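Local atomic coordinates of ADP-dependent L-serine kinase SerK (Thermococcus kodakarensis KOD1, PDB entry 5X0G), a protein that phosphorylates free L-serine with ADP as the phosphate donor, giving O-phospho-L-serine and AMP in the first step of cysteine biosynthesis from serine. Residues A[20-25]-A[82-87]; A[43-48]-A[236-241]; A[53-58]-A[67-72]. The protein carries 1 engineered substitution. One frame throughout, in Å; residues are numbered along the deposited sequence.

Contact 1: A[20-25]-A[82-87]. With 7WF (2-hydroxy-3-[4-(2-hydroxy-3-sulfopropyl)piperazin-1-yl]propane-1-sulfonic acid), chain D.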
loop_
_atom_site.group_PDB
_atom_site.type_symbol
_atom_site.label_atom_id
_atom_site.label_comp_id
_atom_site.label_asym_id
_atom_site.label_seq_id
_atom_site.Cartn_x
_atom_site.Cartn_y
_atom_site.Cartn_z
ATOM N N PHE A 20 6.059 -21.557 9.441
ATOM C CA PHE A 20 6.559 -20.526 10.341
ATOM C C PHE A 20 7.854 -19.966 9.774
ATOM O O PHE A 20 8.771 -20.731 9.452
ATOM C CB PHE A 20 6.821 -21.071 11.740
ATOM C CG PHE A 20 5.584 -21.368 12.532
ATOM C CD1 PHE A 20 4.726 -20.348 12.921
ATOM C CD2 PHE A 20 5.290 -22.670 12.922
ATOM C CE1 PHE A 20 3.596 -20.628 13.665
ATOM C CE2 PHE A 20 4.144 -22.959 13.654
ATOM C CZ PHE A 20 3.302 -21.933 14.034
ATOM N N ILE A 21 7.916 -18.645 9.657
ATOM C CA ILE A 21 9.076 -17.933 9.171
ATOM C C ILE A 21 9.442 -16.909 10.212
ATOM O O ILE A 21 8.564 -16.248 10.756
ATOM C CB ILE A 21 8.804 -17.240 7.816
ATOM C CG1 ILE A 21 8.400 -18.270 6.736
ATOM C CG2 ILE A 21 9.995 -16.414 7.359
ATOM C CD1 ILE A 21 9.482 -19.219 6.344
ATOM N N GLU A 22 10.742 -16.799 10.509
ATOM C CA GLU A 22 11.185 -15.843 11.513
ATOM C C GLU A 22 10.980 -14.417 11.006
ATOM O O GLU A 22 11.242 -14.120 9.851
ATOM C CB GLU A 22 12.643 -16.098 11.949
ATOM C CG GLU A 22 12.865 -17.471 12.579
ATOM C CD GLU A 22 12.217 -17.658 13.940
ATOM O OE1 GLU A 22 12.545 -16.918 14.887
ATOM O OE2 GLU A 22 11.372 -18.568 14.090
ATOM N N LEU A 23 10.507 -13.539 11.888
ATOM C CA LEU A 23 10.138 -12.167 11.532
ATOM C C LEU A 23 11.328 -11.373 11.037
ATOM O O LEU A 23 11.198 -10.528 10.157
ATOM C CB LEU A 23 9.498 -11.458 12.738
ATOM C CG LEU A 23 8.189 -12.082 13.239
ATOM C CD1 LEU A 23 7.834 -11.582 14.639
ATOM C CD2 LEU A 23 7.071 -11.819 12.241
ATOM N N ASP A 24 12.510 -11.664 11.584
ATOM C CA ASP A 24 13.721 -10.990 11.128
ATOM C C ASP A 24 14.190 -11.441 9.723
ATOM O O ASP A 24 15.120 -10.852 9.182
ATOM C CB ASP A 24 14.857 -11.079 12.168
ATOM C CG ASP A 24 15.368 -12.512 12.422
ATOM O OD1 ASP A 24 15.005 -13.457 11.695
ATOM O OD2 ASP A 24 16.148 -12.676 13.395
ATOM N N LYS A 25 13.554 -12.468 9.146
ATOM C CA LYS A 25 13.809 -12.855 7.746
ATOM C C LYS A 25 12.869 -12.169 6.731
ATOM O O LYS A 25 12.941 -12.442 5.518
ATOM C CB LYS A 25 13.729 -14.382 7.592
ATOM C CG LYS A 25 14.777 -15.160 8.375
ATOM N N ALA A 82 7.406 -11.119 19.751
ATOM C CA ALA A 82 7.317 -12.423 19.096
ATOM C C ALA A 82 8.477 -12.597 18.110
ATOM O O ALA A 82 9.148 -11.626 17.746
ATOM C CB ALA A 82 5.973 -12.576 18.385
ATOM N N LYS A 83 8.695 -13.840 17.684
ATOM C CA LYS A 83 9.829 -14.189 16.822
ATOM C C LYS A 83 9.490 -14.691 15.402
ATOM O O LYS A 83 10.302 -14.534 14.497
ATOM C CB LYS A 83 10.695 -15.228 17.522
ATOM C CG LYS A 83 11.368 -14.721 18.807
ATOM C CD LYS A 83 12.441 -13.676 18.521
ATOM C CE LYS A 83 13.105 -13.165 19.789
ATOM N NZ LYS A 83 12.091 -12.647 20.752
ATOM N N ARG A 84 8.315 -15.278 15.212
ATOM C CA ARG A 84 7.929 -15.812 13.911
ATOM C C ARG A 84 6.469 -15.530 13.610
ATOM O O ARG A 84 5.710 -15.119 14.490
ATOM C CB ARG A 84 8.175 -17.319 13.878
ATOM C CG ARG A 84 7.330 -18.141 14.848
ATOM C CD ARG A 84 7.941 -19.503 15.114
ATOM N NE ARG A 84 9.131 -19.387 15.946
ATOM C CZ ARG A 84 9.135 -19.305 17.279
ATOM N NH1 ARG A 84 8.008 -19.353 17.975
ATOM N NH2 ARG A 84 10.288 -19.189 17.919
ATOM N N ALA A 85 6.094 -15.796 12.361
ATOM C CA ALA A 85 4.695 -15.727 11.940
ATOM C C ALA A 85 4.362 -16.841 10.955
ATOM O O ALA A 85 5.205 -17.205 10.110
ATOM C CB ALA A 85 4.401 -14.371 11.334
ATOM N N PRO A 86 3.128 -17.400 11.046
ATOM C CA PRO A 86 2.753 -18.368 10.015
ATOM C C PRO A 86 2.577 -17.619 8.720
ATOM O O PRO A 86 1.952 -16.535 8.695
ATOM C CB PRO A 86 1.438 -18.971 10.512
ATOM C CG PRO A 86 0.980 -18.127 11.641
ATOM C CD PRO A 86 2.073 -17.191 12.044
ATOM N N SER A 87 3.122 -18.204 7.657
ATOM C CA SER A 87 3.271 -17.524 6.393
ATOM C C SER A 87 2.934 -18.461 5.252
ATOM O O SER A 87 3.121 -19.672 5.367
ATOM C CB SER A 87 4.725 -17.088 6.228
ATOM O OG SER A 87 5.133 -16.217 7.271
HETATM O O1 7WF D . 6.126 -26.150 8.695
HETATM S S1 7WF D . 5.737 -25.619 9.971
HETATM O O2 7WF D . 6.145 -26.537 10.994
HETATM O O3 7WF D . 6.437 -24.161 10.151
HETATM C C1 7WF D . 4.084 -25.403 10.073
HETATM C C2 7WF D . 3.310 -26.583 9.494
HETATM O O4 7WF D . 3.254 -26.420 8.076
HETATM C C3 7WF D . 1.895 -26.624 10.070
HETATM N N1 7WF D . 0.983 -27.544 9.355
HETATM C C7 7WF D . 1.343 -28.955 9.610
HETATM C C6 7WF D . 0.409 -29.887 8.839
HETATM N N2 7WF D . -0.994 -29.664 9.226
HETATM C C5 7WF D . -1.386 -28.246 9.096
HETATM C C4 7WF D . -0.402 -27.319 9.817
HETATM O O HOH W 1 12.646 -13.132 14.342
#
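Glu22 and Arg84 run side by side, pointing the same way from two antiparallel strands, and end in a salt bridge with Arg84 NE 3.0 Å from Glu22 OE2. That oxygen offers its syn lone pair and meets the guanidinium at its edge, close to its plane, although the carboxylate is turned by 45° against it. Arg84 CG stands between its backbone N and carbonyl carbon (chi1 64°), a position that brings the chain past Phe20, with Arg84 CD 3.9 Å from Phe20 CB. The Phe20 ring and Arg84 guanidinium planes are nearly perpendicular (88°). Arg84 NH1 reaches on to the carbonyl oxygens of Glu240 and Phe242; a leucine here would probably leave the Glu22 carboxylate without its charged mate and those two carbonyls without this donor. Phe20 CE1 rests 4.1 Å from Pro86 CD, while Phe20 N donates a straight 2.7 Å bond to O3 of the sulfonate 7WF. Leu23 turns CD2 to Ala85 CB (3.8 Å) and CD1 to the carbonyl of Ala82. Between the strands, Ile21 N meets Ala85 O at 3.1 Å and Ala85 N meets Ile21 O at 3.0 Å; Ser87 OG donates to Ala85 O from above the carbonyl plane, on the face opposite Ile21 N. Leu23 N bonds Lys83 O (2.8 Å) just beyond the ladder, which joins outermost strand 19-22 to strand 84-89 in the mixed sheet of the ParB-like N-terminal domain.

Contact 2: A[43-48]-A[236-241]. With AMP (adenosine monophosphate), chain B; ADP (adenosine-5'-diphosphate), chain C.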
loop_
_atom_site.group_PDB
_atom_site.type_symbol
_atom_site.label_atom_id
_atom_site.label_comp_id
_atom_site.label_asym_id
_atom_site.label_seq_id
_atom_site.Cartn_x
_atom_site.Cartn_y
_atom_site.Cartn_z
ATOM N N SER A 43 -6.089 -6.580 18.435
ATOM C CA SER A 43 -6.833 -7.719 17.941
ATOM C C SER A 43 -6.180 -9.039 18.331
ATOM O O SER A 43 -6.837 -9.905 18.892
ATOM C CB SER A 43 -6.981 -7.627 16.417
ATOM O OG SER A 43 -7.841 -8.629 15.909
ATOM N N VAL A 44 -4.891 -9.196 18.025
ATOM C CA VAL A 44 -4.207 -10.463 18.292
ATOM C C VAL A 44 -4.096 -10.761 19.795
ATOM O O VAL A 44 -4.318 -11.897 20.206
ATOM C CB VAL A 44 -2.827 -10.535 17.603
ATOM C CG1 VAL A 44 -1.805 -9.645 18.295
ATOM C CG2 VAL A 44 -2.331 -11.978 17.532
ATOM N N THR A 45 -3.789 -9.742 20.604
ATOM C CA THR A 45 -3.701 -9.922 22.061
ATOM C C THR A 45 -5.085 -10.149 22.669
ATOM O O THR A 45 -5.204 -10.791 23.714
ATOM C CB THR A 45 -2.977 -8.750 22.767
ATOM O OG1 THR A 45 -3.678 -7.516 22.556
ATOM C CG2 THR A 45 -1.538 -8.617 22.260
ATOM N N GLY A 46 -6.135 -9.650 22.013
ATOM C CA GLY A 46 -7.496 -9.841 22.515
ATOM C C GLY A 46 -7.914 -11.295 22.423
ATOM O O GLY A 46 -8.361 -11.886 23.401
ATOM N N SER A 47 -7.782 -11.876 21.228
ATOM C CA SER A 47 -8.229 -13.248 20.997
ATOM C C SER A 47 -7.174 -14.289 21.343
ATOM O O SER A 47 -7.511 -15.401 21.730
ATOM C CB SER A 47 -8.657 -13.436 19.528
ATOM O OG SER A 47 -7.560 -13.177 18.664
ATOM N N GLY A 48 -5.901 -13.943 21.166
ATOM C CA GLY A 48 -4.813 -14.906 21.310
ATOM C C GLY A 48 -4.644 -15.878 20.158
ATOM O O GLY A 48 -3.914 -16.852 20.295
ATOM N N VAL A 236 -3.674 -20.935 14.707
ATOM C CA VAL A 236 -2.379 -20.736 15.367
ATOM C C VAL A 236 -2.614 -19.856 16.579
ATOM O O VAL A 236 -3.325 -18.861 16.501
ATOM C CB VAL A 236 -1.333 -20.115 14.401
ATOM C CG1 VAL A 236 -0.053 -19.720 15.137
ATOM C CG2 VAL A 236 -1.048 -21.080 13.281
ATOM N N LYS A 237 -2.054 -20.268 17.710
ATOM C CA LYS A 237 -2.176 -19.541 18.972
ATOM C C LYS A 237 -1.035 -18.531 19.027
ATOM O O LYS A 237 0.077 -18.831 18.599
ATOM C CB LYS A 237 -2.108 -20.503 20.168
ATOM C CG LYS A 237 -3.440 -21.126 20.566
ATOM C CD LYS A 237 -4.068 -21.923 19.426
ATOM C CE LYS A 237 -5.191 -22.829 19.918
ATOM N NZ LYS A 237 -5.621 -23.763 18.835
ATOM N N LEU A 238 -1.322 -17.337 19.528
ATOM C CA LEU A 238 -0.294 -16.295 19.725
ATOM C C LEU A 238 0.961 -16.823 20.429
ATOM O O LEU A 238 2.073 -16.481 20.037
ATOM C CB LEU A 238 -0.875 -15.108 20.491
ATOM C CG LEU A 238 0.054 -13.947 20.854
ATOM C CD1 LEU A 238 0.764 -13.397 19.624
ATOM C CD2 LEU A 238 -0.719 -12.843 21.579
ATOM N N GLU A 239 0.765 -17.665 21.440
ATOM C CA GLU A 239 1.882 -18.240 22.227
ATOM C C GLU A 239 2.890 -19.044 21.378
ATOM O O GLU A 239 4.065 -19.162 21.728
ATOM C CB GLU A 239 1.338 -19.094 23.377
ATOM C CG GLU A 239 0.757 -20.441 23.005
ATOM C CD GLU A 239 -0.021 -21.078 24.142
ATOM N N GLU A 240 2.429 -19.574 20.252
ATOM C CA GLU A 240 3.315 -20.283 19.327
ATOM C C GLU A 240 4.341 -19.392 18.603
ATOM O O GLU A 240 5.251 -19.920 17.940
ATOM C CB GLU A 240 2.498 -21.041 18.279
ATOM C CG GLU A 240 1.540 -22.081 18.846
ATOM C CD GLU A 240 0.762 -22.787 17.755
ATOM O OE1 GLU A 240 1.389 -23.458 16.922
ATOM O OE2 GLU A 240 -0.480 -22.676 17.721
ATOM N N LEU A 241 4.187 -18.072 18.689
ATOM C CA LEU A 241 4.976 -17.149 17.886
ATOM C C LEU A 241 6.186 -16.574 18.591
ATOM O O LEU A 241 6.981 -15.869 17.966
ATOM C CB LEU A 241 4.084 -16.029 17.358
ATOM C CG LEU A 241 2.808 -16.490 16.625
ATOM C CD1 LEU A 241 2.155 -15.294 15.961
ATOM C CD2 LEU A 241 3.056 -17.595 15.610
HETATM P P AMP B . -1.473 -6.130 7.551
HETATM O O1P AMP B . -0.743 -7.081 8.467
HETATM O O2P AMP B . -0.681 -4.949 7.055
HETATM O O3P AMP B . -2.271 -6.861 6.497
HETATM O "O5'" AMP B . -2.553 -5.429 8.517
HETATM C "C5'" AMP B . -2.975 -6.081 9.706
HETATM C "C4'" AMP B . -3.970 -7.155 9.314
HETATM O "O4'" AMP B . -4.038 -8.156 10.321
HETATM C "C3'" AMP B . -5.380 -6.609 9.139
HETATM O "O3'" AMP B . -5.745 -6.637 7.757
HETATM C "C2'" AMP B . -6.273 -7.513 9.966
HETATM O "O2'" AMP B . -7.414 -7.976 9.238
HETATM C "C1'" AMP B . -5.365 -8.668 10.350
HETATM N N9 AMP B . -5.667 -9.206 11.689
HETATM C C8 AMP B . -6.470 -8.660 12.621
HETATM N N7 AMP B . -6.501 -9.440 13.727
HETATM C C5 AMP B . -5.711 -10.506 13.499
HETATM C C6 AMP B . -5.296 -11.711 14.239
HETATM N N6 AMP B . -5.745 -11.958 15.492
HETATM N N1 AMP B . -4.448 -12.558 13.616
HETATM C C2 AMP B . -3.979 -12.344 12.374
HETATM N N3 AMP B . -4.320 -11.273 11.646
HETATM C C4 AMP B . -5.165 -10.344 12.151
HETATM P PB ADP C . -0.700 -4.548 5.031
HETATM O O1B ADP C . -1.918 -5.254 4.470
HETATM O O2B ADP C . 0.606 -5.187 4.626
HETATM O O3B ADP C . -0.759 -3.047 4.924
HETATM P PA ADP C . -1.528 -6.025 7.260
HETATM O O1A ADP C . -0.609 -6.716 8.238
HETATM O O2A ADP C . -2.116 -6.829 6.129
HETATM O O3A ADP C . -0.767 -4.764 6.627
HETATM O "O5'" ADP C . -2.713 -5.319 8.097
HETATM C "C5'" ADP C . -3.230 -5.852 9.314
HETATM C "C4'" ADP C . -3.894 -7.205 9.092
HETATM O "O4'" ADP C . -3.909 -7.929 10.322
HETATM C "C3'" ADP C . -5.356 -7.134 8.640
HETATM O "O3'" ADP C . -5.560 -7.937 7.474
HETATM C "C2'" ADP C . -6.152 -7.722 9.781
HETATM O "O2'" ADP C . -7.337 -8.421 9.378
HETATM C "C1'" ADP C . -5.125 -8.673 10.346
HETATM N N9 ADP C . -5.496 -9.176 11.681
HETATM C C8 ADP C . -6.320 -8.601 12.578
HETATM N N7 ADP C . -6.416 -9.372 13.688
HETATM C C5 ADP C . -5.651 -10.464 13.492
HETATM C C6 ADP C . -5.298 -11.679 14.247
HETATM N N6 ADP C . -5.794 -11.912 15.484
HETATM N N1 ADP C . -4.454 -12.555 13.656
HETATM C C2 ADP C . -3.936 -12.360 12.431
HETATM N N3 ADP C . -4.220 -11.282 11.690
HETATM C C4 ADP C . -5.053 -10.327 12.163
HETATM O O HOH W 2 -1.936 -18.032 22.575
#
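Leu238 N donates to Gly48 O over 2.7 Å in an almost straight bond (177°), approaching from above the carbonyl plane. Gly48 O also accepts from a water that bridges to Glu239 N, and Lys237 CA lies 3.5 Å from the same oxygen. Gly48 is the first residue to leave helical geometry after helix 34-47; its positive phi (76°) turns the chain out of the helix while Gly48 N still bonds Val44 O at 2.8 Å. The Leu238 side chain leans back against this helix end. With CG opposite the backbone N (chi1 177°), it sets CD1 4.0 Å from Val44 CG2 and CD2 4.0 Å from Val44 O, and the two side chains cross at about a right angle. Val44 also borders the nucleotide: its CA is 3.5 Å from N6 of the adenine, at a site modelled with both ADP and AMP, and Ser43 OG lies 2.7 Å from the adenine N7. Lys237 N bonds Glu240 OE2 at 2.9 Å across the start of 3-10 segment 238-240. Leu80 of helix 71-80 touches Val44 and Thr45, Leu77 touches Leu238, and Val236 pairs with Phe50, joining weakly bonded strand 236-237 to strand 49-50 after helix 34-47.

Contact 3: A[53-58]-A[67-72]. With ADP (adenosine-5'-diphosphate), chain C; AMP (adenosine monophosphate), chain B.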
loop_
_atom_site.group_PDB
_atom_site.type_symbol
_atom_site.label_atom_id
_atom_site.label_comp_id
_atom_site.label_asym_id
_atom_site.label_seq_id
_atom_site.Cartn_x
_atom_site.Cartn_y
_atom_site.Cartn_z
ATOM N N PRO A 53 -2.492 -15.910 7.692
ATOM C CA PRO A 53 -1.028 -16.010 7.510
ATOM C C PRO A 53 -0.455 -14.847 6.695
ATOM O O PRO A 53 -1.183 -14.262 5.864
ATOM C CB PRO A 53 -0.867 -17.334 6.744
ATOM C CG PRO A 53 -2.149 -17.483 5.997
ATOM C CD PRO A 53 -3.217 -16.926 6.893
ATOM N N MET A 54 0.824 -14.518 6.942
ATOM C CA MET A 54 1.607 -13.598 6.105
ATOM C C MET A 54 1.581 -14.118 4.665
ATOM O O MET A 54 1.501 -15.328 4.466
ATOM C CB MET A 54 3.097 -13.563 6.521
ATOM C CG MET A 54 3.456 -13.550 8.004
ATOM S SD MET A 54 3.844 -11.891 8.605
ATOM C CE MET A 54 2.251 -11.246 8.178
ATOM N N LEU A 55 1.659 -13.221 3.680
ATOM C CA LEU A 55 1.958 -13.601 2.285
ATOM C C LEU A 55 3.372 -13.100 1.963
ATOM O O LEU A 55 3.650 -11.895 2.044
ATOM C CB LEU A 55 0.922 -13.043 1.309
ATOM C CG LEU A 55 -0.485 -13.530 1.652
ATOM C CD1 LEU A 55 -1.524 -12.943 0.707
ATOM C CD2 LEU A 55 -0.557 -15.045 1.607
ATOM N N LEU A 56 4.261 -14.045 1.655
ATOM C CA LEU A 56 5.676 -13.759 1.416
ATOM C C LEU A 56 6.125 -14.185 0.032
ATOM O O LEU A 56 5.514 -15.065 -0.586
ATOM C CB LEU A 56 6.546 -14.489 2.439
ATOM C CG LEU A 56 6.264 -14.262 3.925
ATOM C CD1 LEU A 56 7.187 -15.151 4.761
ATOM C CD2 LEU A 56 6.413 -12.804 4.326
ATOM N N ALA A 57 7.208 -13.550 -0.417
ATOM C CA ALA A 57 7.908 -13.908 -1.636
ATOM C C ALA A 57 9.404 -13.997 -1.340
ATOM O O ALA A 57 9.971 -13.073 -0.758
ATOM C CB ALA A 57 7.650 -12.876 -2.706
ATOM N N LYS A 58 10.033 -15.102 -1.760
ATOM C CA LYS A 58 11.474 -15.320 -1.564
ATOM C C LYS A 58 12.262 -14.227 -2.278
ATOM O O LYS A 58 11.983 -13.934 -3.427
ATOM C CB LYS A 58 11.889 -16.711 -2.097
ATOM C CG LYS A 58 13.390 -17.040 -2.034
ATOM C CD LYS A 58 13.983 -16.883 -0.644
ATOM C CE LYS A 58 15.377 -17.517 -0.535
ATOM N NZ LYS A 58 16.282 -17.196 -1.683
ATOM N N ILE A 67 7.783 -9.093 2.235
ATOM C CA ILE A 67 6.408 -9.096 2.727
ATOM C C ILE A 67 5.557 -8.577 1.582
ATOM O O ILE A 67 5.703 -7.424 1.183
ATOM C CB ILE A 67 6.212 -8.191 3.971
ATOM C CG1 ILE A 67 7.033 -8.726 5.160
ATOM C CG2 ILE A 67 4.728 -8.089 4.323
ATOM C CD1 ILE A 67 7.235 -7.707 6.266
ATOM N N VAL A 68 4.703 -9.443 1.048
ATOM C CA VAL A 68 3.707 -9.063 0.034
ATOM C C VAL A 68 2.455 -8.505 0.694
ATOM O O VAL A 68 1.946 -7.458 0.290
ATOM C CB VAL A 68 3.348 -10.271 -0.866
ATOM C CG1 VAL A 68 2.253 -9.913 -1.864
ATOM C CG2 VAL A 68 4.597 -10.790 -1.574
ATOM N N ASP A 69 1.952 -9.229 1.686
ATOM C CA ASP A 69 0.837 -8.785 2.497
ATOM C C ASP A 69 1.152 -9.184 3.923
ATOM O O ASP A 69 1.429 -10.353 4.196
ATOM C CB ASP A 69 -0.479 -9.440 2.040
ATOM C CG ASP A 69 -1.720 -8.846 2.727
ATOM O OD1 ASP A 69 -1.658 -7.726 3.249
ATOM O OD2 ASP A 69 -2.749 -9.524 2.800
ATOM N N GLY A 70 1.116 -8.198 4.822
ATOM C CA GLY A 70 1.323 -8.434 6.241
ATOM C C GLY A 70 2.253 -7.502 7.003
ATOM O O GLY A 70 2.826 -7.927 8.002
ATOM N N HIS A 71 2.410 -6.251 6.570
ATOM C CA HIS A 71 3.339 -5.326 7.243
ATOM C C HIS A 71 2.994 -5.064 8.698
ATOM O O HIS A 71 3.891 -5.000 9.548
ATOM C CB HIS A 71 3.424 -3.991 6.522
ATOM C CG HIS A 71 3.992 -4.095 5.148
ATOM N ND1 HIS A 71 3.201 -4.034 4.025
ATOM C CD2 HIS A 71 5.261 -4.264 4.709
ATOM C CE1 HIS A 71 3.953 -4.166 2.949
ATOM N NE2 HIS A 71 5.207 -4.302 3.335
ATOM N N HIS A 72 1.705 -4.903 8.990
ATOM C CA HIS A 72 1.287 -4.528 10.352
ATOM C C HIS A 72 1.188 -5.739 11.281
ATOM O O HIS A 72 1.503 -5.629 12.470
ATOM C CB HIS A 72 0.039 -3.659 10.302
ATOM C CG HIS A 72 0.226 -2.455 9.440
ATOM N ND1 HIS A 72 -0.020 -2.486 8.090
ATOM C CD2 HIS A 72 0.750 -1.236 9.697
ATOM C CE1 HIS A 72 0.270 -1.319 7.558
ATOM N NE2 HIS A 72 0.743 -0.542 8.511
HETATM P PB ADP C . -0.700 -4.548 5.031
HETATM O O1B ADP C . -1.918 -5.254 4.470
HETATM O O2B ADP C . 0.606 -5.187 4.626
HETATM O O3B ADP C . -0.759 -3.047 4.924
HETATM P PA ADP C . -1.528 -6.025 7.260
HETATM O O1A ADP C . -0.609 -6.716 8.238
HETATM O O2A ADP C . -2.116 -6.829 6.129
HETATM O O3A ADP C . -0.767 -4.764 6.627
HETATM O "O5'" ADP C . -2.713 -5.319 8.097
HETATM C "C5'" ADP C . -3.230 -5.852 9.314
HETATM C "C4'" ADP C . -3.894 -7.205 9.092
HETATM O "O4'" ADP C . -3.909 -7.929 10.322
HETATM C "C3'" ADP C . -5.356 -7.134 8.640
HETATM O "O3'" ADP C . -5.560 -7.937 7.474
HETATM C "C2'" ADP C . -6.152 -7.722 9.781
HETATM O "O2'" ADP C . -7.337 -8.421 9.378
HETATM C "C1'" ADP C . -5.125 -8.673 10.346
HETATM N N9 ADP C . -5.496 -9.176 11.681
HETATM C C8 ADP C . -6.320 -8.601 12.578
HETATM N N7 ADP C . -6.416 -9.372 13.688
HETATM C C5 ADP C . -5.651 -10.464 13.492
HETATM C C6 ADP C . -5.298 -11.679 14.247
HETATM N N6 ADP C . -5.794 -11.912 15.484
HETATM N N1 ADP C . -4.454 -12.555 13.656
HETATM C C2 ADP C . -3.936 -12.360 12.431
HETATM N N3 ADP C . -4.220 -11.282 11.690
HETATM C C4 ADP C . -5.053 -10.327 12.163
HETATM P P AMP B . -1.473 -6.130 7.551
HETATM O O1P AMP B . -0.743 -7.081 8.467
HETATM O O2P AMP B . -0.681 -4.949 7.055
HETATM O O3P AMP B . -2.271 -6.861 6.497
HETATM O "O5'" AMP B . -2.553 -5.429 8.517
HETATM C "C5'" AMP B . -2.975 -6.081 9.706
HETATM C "C4'" AMP B . -3.970 -7.155 9.314
HETATM O "O4'" AMP B . -4.038 -8.156 10.321
HETATM C "C3'" AMP B . -5.380 -6.609 9.139
HETATM O "O3'" AMP B . -5.745 -6.637 7.757
HETATM C "C2'" AMP B . -6.273 -7.513 9.966
HETATM O "O2'" AMP B . -7.414 -7.976 9.238
HETATM C "C1'" AMP B . -5.365 -8.668 10.350
HETATM N N9 AMP B . -5.667 -9.206 11.689
HETATM C C8 AMP B . -6.470 -8.660 12.621
HETATM N N7 AMP B . -6.501 -9.440 13.727
HETATM C C5 AMP B . -5.711 -10.506 13.499
HETATM C C6 AMP B . -5.296 -11.711 14.239
HETATM N N6 AMP B . -5.745 -11.958 15.492
HETATM N N1 AMP B . -4.448 -12.558 13.616
HETATM C C2 AMP B . -3.979 -12.344 12.374
HETATM N N3 AMP B . -4.320 -11.273 11.646
HETATM C C4 AMP B . -5.165 -10.344 12.151
HETATM O O HOH W 3 -2.739 -12.026 4.331
#
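Ile67 CG2 sits over the centre of one face of the His71 ring, 3.8 Å above its plane, and the His29 ring packs edge-to-face with His71. The His72 imidazole turns its own edge to the nucleotide, with the phosphate near the ring plane: ND1 donates to ADP O3A at 2.8 Å, or to O2P of the alternative AMP. ADP O2B is gripped by three donors, His71 N and His71 ND1, each at 2.9 Å, and Gly70 N. Behind this phosphate site, Leu55 O accepts from Val68 N (2.8 Å) and Asp69 N (3.2 Å), while Leu55 N returns a bond to Asp69 O at 2.9 Å: a classic beta bulge. Asp69, its CG swung away from the backbone N (chi1 -171°), lies alongside Leu55 with CB 3.9 Å from Leu55 CD1, and a water ties Asp69 OD2 to Pro53 O. Val68 CG2 packs on Ala57 CB. Gly70 N-caps helix 71-80, and with its N and His71 N bonded to ADP O2B the phosphates lie at the amino end, whose dipole probably helps to hold their charge. The bulge leads into the site: Asp69 binds ADP and magnesium; Gly70, His71 and His72 bind ADP and O-phospho-L-serine.

In the fold
Contacts 1 and 3 belong to one sheet: strand 84-89 lies between 19-22 and 54-58, so Pro86 O receives Met54 N at 2.9 Å and their centres are about 10 Å apart. Contact 2, about 14 Å from contact 1 between centres, brings the C-terminal tail against Phe20 of the outermost strand and Lys83 just before strand 84-89, with Leu241 CD2 3.6 Å from Phe20 CE1 and Leu241 O 2.7 Å from Lys83 N. Contacts 2 and 3 do not touch, their nearest atoms being about 8 Å apart, yet they share the nucleotide: 43-48 borders the adenine and 67-72 holds the phosphates. Contact 1 stays outside the pocket, the Pro86 side chain about 8 Å from ADP.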